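Local coordinates for protein sorting nexin GRD19 (Saccharomyces cerevisiae, PDB 1OCS) that binds phosphatidylinositol 3-phosphate and serves in the retrieval machinery that retains late Golgi membrane proteins by contacting their cytosolic tails, at residues I38-P43 and T133-V138; G55-Y60 and R79-D84; R74-R79 and F154-K159; P107-K112 and Q129-W134. All coordinates share one frame; numbering follows the deposited sequence.

Contact 1. Residues I38-P43 and T133-V138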
# COMPACT_ATOMS: atom_id res chain seq x y z
N ILE A 38 -10.12 2.80 1.71
CA ILE A 38 -8.80 2.94 1.12
C ILE A 38 -8.83 2.64 -0.36
O ILE A 38 -9.59 1.78 -0.83
CB ILE A 38 -7.76 2.03 1.82
CG1 ILE A 38 -6.35 2.43 1.38
CG2 ILE A 38 -8.03 0.56 1.49
CD1 ILE A 38 -5.26 1.95 2.33
N GLU A 39 -8.01 3.38 -1.09
CA GLU A 39 -7.92 3.21 -2.52
C GLU A 39 -6.50 3.52 -3.00
O GLU A 39 -5.81 4.37 -2.43
CB GLU A 39 -8.91 4.15 -3.22
CG GLU A 39 -8.84 4.14 -4.73
CD GLU A 39 -9.88 5.03 -5.39
OE1 GLU A 39 -9.90 5.12 -6.64
OE2 GLU A 39 -10.68 5.65 -4.65
N VAL A 40 -6.08 2.80 -4.03
CA VAL A 40 -4.77 3.01 -4.63
C VAL A 40 -5.10 3.49 -6.04
O VAL A 40 -5.81 2.81 -6.77
CB VAL A 40 -3.96 1.70 -4.70
CG1 VAL A 40 -2.59 1.96 -5.36
CG2 VAL A 40 -3.76 1.13 -3.30
N HIS A 41 -4.60 4.66 -6.40
CA HIS A 41 -4.89 5.21 -7.71
C HIS A 41 -3.86 6.29 -8.05
O HIS A 41 -2.79 6.35 -7.45
CB HIS A 41 -6.30 5.82 -7.70
CG HIS A 41 -6.39 7.10 -6.92
ND1 HIS A 41 -5.86 7.24 -5.66
CD2 HIS A 41 -6.90 8.31 -7.25
CE1 HIS A 41 -6.04 8.48 -5.24
NE2 HIS A 41 -6.67 9.15 -6.18
N ASN A 42 -4.19 7.13 -9.02
CA ASN A 42 -3.31 8.23 -9.43
C ASN A 42 -1.86 7.79 -9.68
O ASN A 42 -0.93 8.37 -9.11
CB ASN A 42 -3.34 9.32 -8.35
CG ASN A 42 -2.66 10.60 -8.80
OD1 ASN A 42 -2.20 11.39 -7.97
ND2 ASN A 42 -2.62 10.83 -10.11
N PRO A 43 -1.65 6.77 -10.52
CA PRO A 43 -0.27 6.36 -10.78
C PRO A 43 0.47 7.46 -11.52
O PRO A 43 -0.12 8.17 -12.34
CB PRO A 43 -0.45 5.10 -11.63
CG PRO A 43 -1.72 5.39 -12.38
CD PRO A 43 -2.61 5.97 -11.30
N THR A 133 -7.04 -3.48 -5.23
CA THR A 133 -7.75 -4.65 -4.70
C THR A 133 -6.99 -5.28 -3.53
O THR A 133 -7.59 -5.62 -2.51
CB THR A 133 -7.95 -5.71 -5.81
OG1 THR A 133 -8.79 -5.17 -6.83
CG2 THR A 133 -8.59 -6.97 -5.24
N TRP A 134 -5.68 -5.41 -3.69
CA TRP A 134 -4.83 -6.00 -2.65
C TRP A 134 -4.88 -5.18 -1.36
O TRP A 134 -5.06 -5.72 -0.27
CB TRP A 134 -3.38 -6.06 -3.14
CG TRP A 134 -2.45 -6.85 -2.25
CD1 TRP A 134 -2.29 -8.20 -2.23
CD2 TRP A 134 -1.56 -6.32 -1.26
NE1 TRP A 134 -1.35 -8.55 -1.29
CE2 TRP A 134 -0.88 -7.42 -0.68
CE3 TRP A 134 -1.26 -5.02 -0.81
CZ2 TRP A 134 0.08 -7.27 0.33
CZ3 TRP A 134 -0.30 -4.87 0.20
CH2 TRP A 134 0.35 -5.99 0.75
N MET A 135 -4.74 -3.86 -1.50
CA MET A 135 -4.75 -2.97 -0.34
C MET A 135 -6.07 -3.00 0.41
O MET A 135 -6.09 -3.00 1.64
CB MET A 135 -4.42 -1.55 -0.79
CG MET A 135 -3.79 -0.68 0.29
SD MET A 135 -2.28 -1.42 0.99
CE MET A 135 -2.54 -1.06 2.70
N GLN A 136 -7.19 -3.03 -0.32
CA GLN A 136 -8.50 -3.06 0.33
C GLN A 136 -8.69 -4.38 1.06
O GLN A 136 -9.32 -4.44 2.11
CB GLN A 136 -9.62 -2.86 -0.70
CG GLN A 136 -9.51 -1.54 -1.46
CD GLN A 136 -10.69 -1.27 -2.37
OE1 GLN A 136 -11.41 -2.19 -2.77
NE2 GLN A 136 -10.89 -0.01 -2.71
N SER A 137 -8.11 -5.44 0.50
CA SER A 137 -8.20 -6.77 1.10
C SER A 137 -7.37 -6.83 2.39
O SER A 137 -7.83 -7.33 3.42
CB SER A 137 -7.69 -7.81 0.10
OG SER A 137 -7.67 -9.10 0.67
N VAL A 138 -6.15 -6.31 2.32
CA VAL A 138 -5.27 -6.31 3.48
C VAL A 138 -5.72 -5.33 4.57
O VAL A 138 -5.85 -5.71 5.73
CB VAL A 138 -3.82 -6.00 3.07
CG1 VAL A 138 -2.95 -5.74 4.30
CG2 VAL A 138 -3.26 -7.18 2.26
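I38 and V40 meet M135 and Q136 where the first strand of the PX-domain sheet, 36-46, is packed against the long helix 121-139. The two short segments run close to antiparallel, their axes approaching to 7.4 Å at an angle of 163°.

Apolar packing makes up the buried side. I38 and V40, two residues apart on the strand, both direct their side chains at the helix, and M135 receives them. The CD1 methyl of I38 lies 3.6 Å from M135 CG, while V40 CG2 rests 3.7 Å from M135 CB; in each pair the side chains cross at about a right angle. The methionine chain is bent at both chi2 and chi3, and its terminal CE stays 4.1 Å from I38 CD1. M135 also packs on F85 and F88 of helix 82-89, and I38 on I62 of the next strand, so the contact belongs to the core between sheet and helices.

The polar part involves Q136, which is exposed. Q136 has CG anti to its carbonyl carbon (chi1 -59°), and from there the chain runs extended to the strand. Its NE2 donates to I38 O over 2.9 Å, nearly along the C=O axis, with an N-H...O angle of 150°. Strand 36-46 is an outermost strand of the sheet, consistent with a helix side chain taking this carbonyl; V40 N is likewise bonded to N132 OD1. The aliphatic parts of I38 and Q136 run alongside in opposing senses, with I38 CG2 3.9 Å from Q136 CG.

Contact 2. Residues G55-Y60 and R79-D84. With GOL (glycerol), chain B.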
# COMPACT_ATOMS: atom_id res chain seq x y z
N GLY A 55 16.46 8.34 -11.14
CA GLY A 55 16.09 7.49 -12.25
C GLY A 55 14.58 7.47 -12.44
O GLY A 55 13.83 7.56 -11.47
N MET A 56 14.14 7.37 -13.68
CA MET A 56 12.71 7.33 -13.98
C MET A 56 12.06 6.23 -13.13
O MET A 56 12.62 5.14 -12.99
CB MET A 56 12.50 7.06 -15.47
CG MET A 56 11.05 7.02 -15.92
SD MET A 56 10.92 7.10 -17.73
CE MET A 56 11.70 5.60 -18.17
N PHE A 57 10.89 6.52 -12.57
CA PHE A 57 10.19 5.55 -11.74
C PHE A 57 8.72 5.91 -11.62
O PHE A 57 8.32 7.04 -11.94
CB PHE A 57 10.83 5.51 -10.34
CG PHE A 57 10.43 6.67 -9.45
CD1 PHE A 57 9.40 6.53 -8.52
CD2 PHE A 57 11.08 7.90 -9.55
CE1 PHE A 57 9.03 7.60 -7.70
CE2 PHE A 57 10.72 8.97 -8.74
CZ PHE A 57 9.69 8.83 -7.81
N THR A 58 7.91 4.97 -11.18
CA THR A 58 6.50 5.27 -11.00
C THR A 58 6.03 4.90 -9.60
O THR A 58 6.52 3.93 -8.99
CB THR A 58 5.58 4.58 -12.06
OG1 THR A 58 4.72 3.63 -11.43
CG2 THR A 58 6.40 3.90 -13.13
N ASP A 59 5.14 5.71 -9.05
CA ASP A 59 4.60 5.40 -7.74
C ASP A 59 3.10 5.61 -7.79
O ASP A 59 2.57 6.15 -8.77
CB ASP A 59 5.27 6.24 -6.64
CG ASP A 59 5.13 7.74 -6.85
OD1 ASP A 59 5.74 8.48 -6.06
OD2 ASP A 59 4.41 8.17 -7.79
N TYR A 60 2.41 5.15 -6.75
CA TYR A 60 0.97 5.22 -6.69
C TYR A 60 0.51 5.92 -5.43
O TYR A 60 1.16 5.84 -4.39
CB TYR A 60 0.39 3.81 -6.73
CG TYR A 60 0.94 2.96 -7.85
CD1 TYR A 60 2.25 2.48 -7.80
CD2 TYR A 60 0.18 2.69 -8.98
CE1 TYR A 60 2.79 1.76 -8.86
CE2 TYR A 60 0.71 1.96 -10.05
CZ TYR A 60 2.02 1.50 -9.98
OH TYR A 60 2.55 0.82 -11.05
N ARG A 79 2.31 8.47 -1.21
CA ARG A 79 2.66 7.84 -2.47
C ARG A 79 3.57 6.66 -2.17
O ARG A 79 4.39 6.74 -1.26
CB ARG A 79 3.34 8.83 -3.41
CG ARG A 79 2.38 9.88 -3.93
CD ARG A 79 2.81 10.46 -5.27
NE ARG A 79 1.62 10.79 -6.05
CZ ARG A 79 1.13 10.04 -7.03
NH1 ARG A 79 1.74 8.92 -7.40
NH2 ARG A 79 0.01 10.41 -7.64
N ARG A 80 3.42 5.58 -2.93
CA ARG A 80 4.22 4.38 -2.72
C ARG A 80 4.61 3.73 -4.05
O ARG A 80 3.79 3.61 -4.96
CB ARG A 80 3.42 3.35 -1.91
CG ARG A 80 3.04 3.80 -0.51
CD ARG A 80 4.26 3.84 0.40
NE ARG A 80 3.89 4.16 1.79
CZ ARG A 80 4.11 5.33 2.38
NH1 ARG A 80 4.69 6.33 1.72
NH2 ARG A 80 3.76 5.49 3.65
N ARG A 81 5.87 3.32 -4.13
CA ARG A 81 6.39 2.63 -5.32
C ARG A 81 5.95 1.19 -5.16
O ARG A 81 5.63 0.74 -4.06
CB ARG A 81 7.92 2.63 -5.35
CG ARG A 81 8.60 3.99 -5.48
CD ARG A 81 10.09 3.80 -5.17
NE ARG A 81 10.93 4.94 -5.50
CZ ARG A 81 11.75 4.99 -6.55
NH1 ARG A 81 12.49 6.08 -6.76
NH2 ARG A 81 11.85 3.96 -7.39
N TYR A 82 5.94 0.44 -6.26
CA TYR A 82 5.57 -0.96 -6.19
C TYR A 82 6.53 -1.65 -5.21
O TYR A 82 6.14 -2.55 -4.47
CB TYR A 82 5.67 -1.61 -7.57
CG TYR A 82 5.25 -3.05 -7.57
CD1 TYR A 82 6.18 -4.08 -7.43
CD2 TYR A 82 3.90 -3.39 -7.69
CE1 TYR A 82 5.78 -5.41 -7.41
CE2 TYR A 82 3.49 -4.72 -7.67
CZ TYR A 82 4.44 -5.72 -7.53
OH TYR A 82 4.02 -7.03 -7.51
N SER A 83 7.79 -1.22 -5.21
CA SER A 83 8.77 -1.82 -4.31
C SER A 83 8.42 -1.56 -2.85
O SER A 83 8.77 -2.35 -1.97
CB SER A 83 10.18 -1.30 -4.62
OG SER A 83 10.23 0.11 -4.58
N ASP A 84 7.73 -0.45 -2.57
CA ASP A 84 7.33 -0.16 -1.19
C ASP A 84 6.28 -1.17 -0.75
O ASP A 84 6.27 -1.60 0.40
CB ASP A 84 6.77 1.27 -1.06
CG ASP A 84 7.84 2.34 -1.23
OD1 ASP A 84 8.96 2.16 -0.71
OD2 ASP A 84 7.55 3.37 -1.86
C1 GOL B . 7.85 7.31 -2.40
O1 GOL B . 7.46 7.32 -3.96
C2 GOL B . 8.53 6.29 -1.73
O2 GOL B . 9.35 5.63 -2.56
C3 GOL B . 8.20 6.26 -0.57
O3 GOL B . 7.47 6.62 0.76
O HOH W 1 14.27 6.11 -9.08
O HOH W 2 6.75 1.31 -8.91
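F57 CG sits between backbone N and carbonyl carbon (chi1 77°), and the R81 chain runs extended from CG to NE; ring and guanidinium meet as a flat stack. The planes are only 10° apart, and R81 CZ lies 3.9 Å from the centroid of the F57 ring, a cation-pi contact over the face. R81 NH1 sits above the ring centre, 3.4 Å from F57 CG. At the guanidinium edge, NH1 donates to a water that in turn bonds G55 O.

Further along, strands 57-66 and 75-81 form a beta hairpin. Y60 and R80 are a hydrogen-bonded antiparallel pair: Y60 N donates to R80 O and R80 N to Y60 O, each over 2.7 Å. Next to it, D59 OD2 and R79 NH1 form a salt bridge at 2.8 Å, its hydrogen bond weak. D59 OD2 has a second partner in H46 NE2, and R79 NH2 donates to N42 O.

R81 is also the N-cap of helix 82-89. Its N donates to D84 OD2, the carboxylate three residues on, over 2.8 Å (N-H...O angle 166°). A glycerol, probably from the crystallisation liquor, hydrogen-bonds the same OD2 through its O2, which lies at the edge of the R81 guanidinium.

R80 to S83 match the RRYS motif of PX domains, in which R81 and S83 bind phosphatidylinositol 3-phosphate. Stacking occupies a face of the R81 guanidinium and uses none of its N-H groups, consistent with its N-H edge, met here by a water and the glycerol O2, being available to a phosphate.

Contact 3. Residues R74-R79 and F154-K159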
# COMPACT_ATOMS: atom_id res chain seq x y z
N ARG A 74 -7.42 11.04 10.72
CA ARG A 74 -8.54 10.57 9.91
C ARG A 74 -8.19 10.32 8.46
O ARG A 74 -8.54 9.28 7.90
CB ARG A 74 -9.69 11.58 10.00
CG ARG A 74 -10.97 11.19 9.24
CD ARG A 74 -12.04 12.27 9.48
NE ARG A 74 -13.33 11.98 8.87
CZ ARG A 74 -14.24 11.14 9.35
NH1 ARG A 74 -14.02 10.47 10.47
NH2 ARG A 74 -15.40 11.00 8.72
N VAL A 75 -7.49 11.27 7.85
CA VAL A 75 -7.13 11.17 6.45
C VAL A 75 -5.63 11.07 6.19
O VAL A 75 -4.84 11.82 6.76
CB VAL A 75 -7.68 12.39 5.66
CG1 VAL A 75 -7.33 12.28 4.19
CG2 VAL A 75 -9.19 12.48 5.84
N SER A 76 -5.24 10.12 5.35
CA SER A 76 -3.84 9.95 4.99
C SER A 76 -3.72 9.84 3.48
O SER A 76 -4.47 9.10 2.83
CB SER A 76 -3.25 8.70 5.65
OG SER A 76 -3.04 8.91 7.03
N LYS A 77 -2.80 10.60 2.91
CA LYS A 77 -2.56 10.59 1.48
C LYS A 77 -1.06 10.48 1.31
O LYS A 77 -0.31 11.39 1.67
CB LYS A 77 -3.08 11.89 0.85
CG LYS A 77 -3.66 11.69 -0.55
CD LYS A 77 -4.24 12.98 -1.12
CE LYS A 77 -3.16 13.99 -1.47
NZ LYS A 77 -3.71 15.20 -2.14
N VAL A 78 -0.61 9.34 0.79
CA VAL A 78 0.81 9.10 0.59
C VAL A 78 1.05 8.46 -0.76
O VAL A 78 0.13 7.95 -1.40
CB VAL A 78 1.36 8.16 1.68
CG1 VAL A 78 1.16 8.78 3.06
CG2 VAL A 78 0.67 6.80 1.60
N ARG A 79 2.31 8.47 -1.21
CA ARG A 79 2.66 7.84 -2.47
C ARG A 79 3.57 6.66 -2.17
O ARG A 79 4.39 6.74 -1.26
CB ARG A 79 3.34 8.83 -3.41
CG ARG A 79 2.38 9.88 -3.93
CD ARG A 79 2.81 10.46 -5.27
NE ARG A 79 1.62 10.79 -6.05
CZ ARG A 79 1.13 10.04 -7.03
NH1 ARG A 79 1.74 8.92 -7.40
NH2 ARG A 79 0.01 10.41 -7.64
N PHE A 154 2.55 2.14 7.01
CA PHE A 154 2.53 2.08 5.55
C PHE A 154 1.53 3.06 4.96
O PHE A 154 1.74 3.62 3.88
CB PHE A 154 2.19 0.68 5.07
CG PHE A 154 2.25 0.52 3.57
CD1 PHE A 154 3.47 0.59 2.90
CD2 PHE A 154 1.08 0.29 2.83
CE1 PHE A 154 3.53 0.44 1.51
CE2 PHE A 154 1.14 0.14 1.45
CZ PHE A 154 2.37 0.22 0.79
N ILE A 155 0.43 3.25 5.67
CA ILE A 155 -0.63 4.15 5.22
C ILE A 155 -0.39 5.61 5.60
O ILE A 155 -0.69 6.51 4.81
CB ILE A 155 -1.99 3.69 5.82
CG1 ILE A 155 -2.45 2.40 5.14
CG2 ILE A 155 -3.04 4.81 5.68
CD1 ILE A 155 -3.64 1.73 5.81
N GLU A 156 0.16 5.85 6.78
CA GLU A 156 0.38 7.21 7.28
C GLU A 156 1.69 7.94 7.01
O GLU A 156 1.68 9.13 6.73
CB GLU A 156 0.15 7.24 8.80
CG GLU A 156 -1.28 6.98 9.23
CD GLU A 156 -1.47 7.15 10.73
OE1 GLU A 156 -2.63 7.26 11.18
OE2 GLU A 156 -0.46 7.16 11.47
N ALA A 157 2.82 7.24 7.10
CA ALA A 157 4.12 7.88 6.91
C ALA A 157 4.31 8.52 5.54
O ALA A 157 3.90 7.96 4.52
CB ALA A 157 5.23 6.87 7.17
N GLU A 158 4.92 9.70 5.52
CA GLU A 158 5.17 10.36 4.25
C GLU A 158 6.11 9.46 3.47
O GLU A 158 5.94 9.26 2.27
CB GLU A 158 5.82 11.73 4.46
CG GLU A 158 6.17 12.42 3.16
CD GLU A 158 6.80 13.78 3.36
OE1 GLU A 158 7.19 14.40 2.35
OE2 GLU A 158 6.90 14.23 4.52
N LYS A 159 7.11 8.93 4.16
CA LYS A 159 8.08 8.03 3.55
C LYS A 159 8.10 6.72 4.33
O LYS A 159 8.37 6.71 5.53
CB LYS A 159 9.47 8.67 3.56
CG LYS A 159 10.53 7.85 2.85
CD LYS A 159 11.86 8.59 2.77
CE LYS A 159 12.89 7.79 1.99
NZ LYS A 159 12.38 7.44 0.63
O HOH W 3 4.18 10.06 0.51
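S76 and V78 of strand 75-81 pass the C-terminal end of helix 149-156, their CA atoms 5.5 and 5.8 Å from those of E156 and E158, just where A157 leaves helical geometry. Both side chains point toward this turn and meet mostly backbone oxygens. V78 has CG1 anti to its carbonyl carbon (chi1 -60°), which sets that methyl 3.2 Å from A157 O and 3.4 Å from I155 O; its other methyl, CG2, is 3.5 Å from I155 O. S76, two residues earlier on the strand, points the same way. Its CB touches I155 CG2 at 3.9 Å, and its OG, hydrogen-bonded to K73 NZ, rests 3.4 Å from E156 CG. The E156 chain then leads away to accept a hydrogen bond from H72 N.

No direct hydrogen bond joins the segments. Instead a water bridges them, accepting from R79 N and donating to E158 O over 2.6 Å. R80, the next residue of the strand, supplies the direct link: its guanidinium donates to the carbonyls of F154, A157 and E158 and makes a cation-pi contact with the F154 ring.

Carbonyl oxygens thus gather where the helix ends, I155 O and A157 O against the methyls of V78, while R80 binds those of F154, A157 and E158. Its positive group would be expected to balance their partial negative charge, joining the last helix to an outermost strand of the sheet.

Contact 4. Residues P107-K112 and Q129-W134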
# COMPACT_ATOMS: atom_id res chain seq x y z
N PRO A 107 -2.40 -12.37 0.98
CA PRO A 107 -2.43 -12.66 -0.46
C PRO A 107 -1.16 -12.23 -1.18
O PRO A 107 -0.46 -11.32 -0.73
CB PRO A 107 -3.63 -11.84 -0.95
CG PRO A 107 -4.50 -11.73 0.25
CD PRO A 107 -3.51 -11.49 1.36
N HIS A 108 -0.89 -12.87 -2.31
CA HIS A 108 0.26 -12.53 -3.14
C HIS A 108 0.05 -11.10 -3.63
O HIS A 108 -1.08 -10.68 -3.85
CB HIS A 108 0.32 -13.43 -4.39
CG HIS A 108 0.82 -14.82 -4.13
ND1 HIS A 108 0.70 -15.83 -5.06
CD2 HIS A 108 1.48 -15.35 -3.08
CE1 HIS A 108 1.27 -16.92 -4.59
NE2 HIS A 108 1.75 -16.66 -3.39
N LEU A 109 1.14 -10.36 -3.81
CA LEU A 109 1.05 -9.00 -4.34
C LEU A 109 0.83 -9.21 -5.83
O LEU A 109 1.54 -9.99 -6.45
CB LEU A 109 2.36 -8.24 -4.16
CG LEU A 109 2.45 -6.99 -3.27
CD1 LEU A 109 3.71 -6.24 -3.69
CD2 LEU A 109 1.23 -6.09 -3.42
N PRO A 110 -0.16 -8.53 -6.42
CA PRO A 110 -0.40 -8.70 -7.86
C PRO A 110 0.66 -7.96 -8.67
O PRO A 110 1.42 -7.16 -8.13
CB PRO A 110 -1.78 -8.08 -8.06
CG PRO A 110 -2.40 -8.12 -6.68
CD PRO A 110 -1.25 -7.76 -5.80
N GLY A 111 0.71 -8.25 -9.97
CA GLY A 111 1.64 -7.59 -10.87
C GLY A 111 3.13 -7.70 -10.58
O GLY A 111 3.90 -6.84 -11.00
N LYS A 112 3.55 -8.76 -9.89
CA LYS A 112 4.96 -8.95 -9.59
C LYS A 112 5.70 -9.30 -10.87
O LYS A 112 6.65 -8.63 -11.26
CB LYS A 112 5.15 -10.07 -8.56
CG LYS A 112 4.87 -9.67 -7.12
CD LYS A 112 4.91 -10.86 -6.17
CE LYS A 112 3.76 -11.83 -6.42
NZ LYS A 112 3.85 -13.04 -5.57
N GLN A 129 -4.79 -1.32 -10.53
CA GLN A 129 -5.98 -2.11 -10.22
C GLN A 129 -5.66 -3.22 -9.23
O GLN A 129 -6.37 -3.40 -8.25
CB GLN A 129 -6.57 -2.73 -11.49
CG GLN A 129 -7.06 -1.72 -12.50
CD GLN A 129 -7.70 -2.36 -13.72
OE1 GLN A 129 -7.99 -1.69 -14.71
NE2 GLN A 129 -7.94 -3.67 -13.64
N GLY A 130 -4.59 -3.96 -9.50
CA GLY A 130 -4.20 -5.04 -8.61
C GLY A 130 -3.87 -4.54 -7.22
O GLY A 130 -4.35 -5.09 -6.22
N LEU A 131 -3.06 -3.49 -7.14
CA LEU A 131 -2.68 -2.94 -5.85
C LEU A 131 -3.88 -2.40 -5.08
O LEU A 131 -3.94 -2.52 -3.85
CB LEU A 131 -1.64 -1.83 -6.03
CG LEU A 131 -0.26 -2.29 -6.52
CD1 LEU A 131 0.60 -1.08 -6.79
CD2 LEU A 131 0.39 -3.20 -5.49
N ASN A 132 -4.84 -1.81 -5.79
CA ASN A 132 -6.04 -1.27 -5.15
C ASN A 132 -6.79 -2.42 -4.48
O ASN A 132 -7.13 -2.34 -3.30
CB ASN A 132 -6.94 -0.59 -6.19
CG ASN A 132 -8.19 0.01 -5.57
OD1 ASN A 132 -8.11 0.95 -4.78
ND2 ASN A 132 -9.35 -0.55 -5.91
N THR A 133 -7.04 -3.48 -5.23
CA THR A 133 -7.75 -4.65 -4.70
C THR A 133 -6.99 -5.28 -3.53
O THR A 133 -7.59 -5.62 -2.51
CB THR A 133 -7.95 -5.71 -5.81
OG1 THR A 133 -8.79 -5.17 -6.83
CG2 THR A 133 -8.59 -6.97 -5.24
N TRP A 134 -5.68 -5.41 -3.69
CA TRP A 134 -4.83 -6.00 -2.65
C TRP A 134 -4.88 -5.18 -1.36
O TRP A 134 -5.06 -5.72 -0.27
CB TRP A 134 -3.38 -6.06 -3.14
CG TRP A 134 -2.45 -6.85 -2.25
CD1 TRP A 134 -2.29 -8.20 -2.23
CD2 TRP A 134 -1.56 -6.32 -1.26
NE1 TRP A 134 -1.35 -8.55 -1.29
CE2 TRP A 134 -0.88 -7.42 -0.68
CE3 TRP A 134 -1.26 -5.02 -0.81
CZ2 TRP A 134 0.08 -7.27 0.33
CZ3 TRP A 134 -0.30 -4.87 0.20
CH2 TRP A 134 0.35 -5.99 0.75
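The proline-rich loop of the PX domain, between helices 93-98 and 121-139, lays P107, L109 and P110 around the indole of W134. At the edge of the ring, W134 NE1 donates to P107 O over 3.0 Å in an essentially straight bond (179°). The oxygen lies in the indole plane, but the donor stands well above the carbonyl plane of P107, and the same oxygen also accepts from R89 NE. Over one indole face comes L109: its CD2 methyl makes a CH-pi contact, 3.7 Å from the centroid of the six-membered ring. That single methyl also touches L131 CD2 at 3.7 Å, one turn earlier on the helix.

P107 and P110 are the two prolines of the PxxP element of this family, and K112, which binds phosphatidylinositol 3-phosphate, follows two residues after P110. P110 packs by its ring, with CD 3.7 Å from W134 CD1 and CG 3.6 Å from G130 O. Having no side chain, G130 lets the proline in so closely that P110 CB is 3.9 Å from G130 CA. P110 O accepts from Y82 OH, and G111 O from the guanidinium of R127, another lipid-binding residue.

How the contacts relate
From the N terminus, strand 36-46 opens contact 1, which closes 90 residues later on helix 121-139. Within that span, contact 2 closes the hairpin of strands 57-66 and 75-81. Contact 3 starts from the latter strand, sharing R79 with contact 2, and ends on the last turn of helix 149-156 and the residues after it; it therefore crosses both contacts 1 and 2. Contact 4 follows contact 2 in series, lies wholly within the span of contact 3, and ends on the same helix as contact 1, sharing T133 and W134. Contacts 1 and 3 tie helices to the sheet, contact 4 adds the proline-rich loop, and Y82 links contacts 2 and 4 beside the lipid-binding residues.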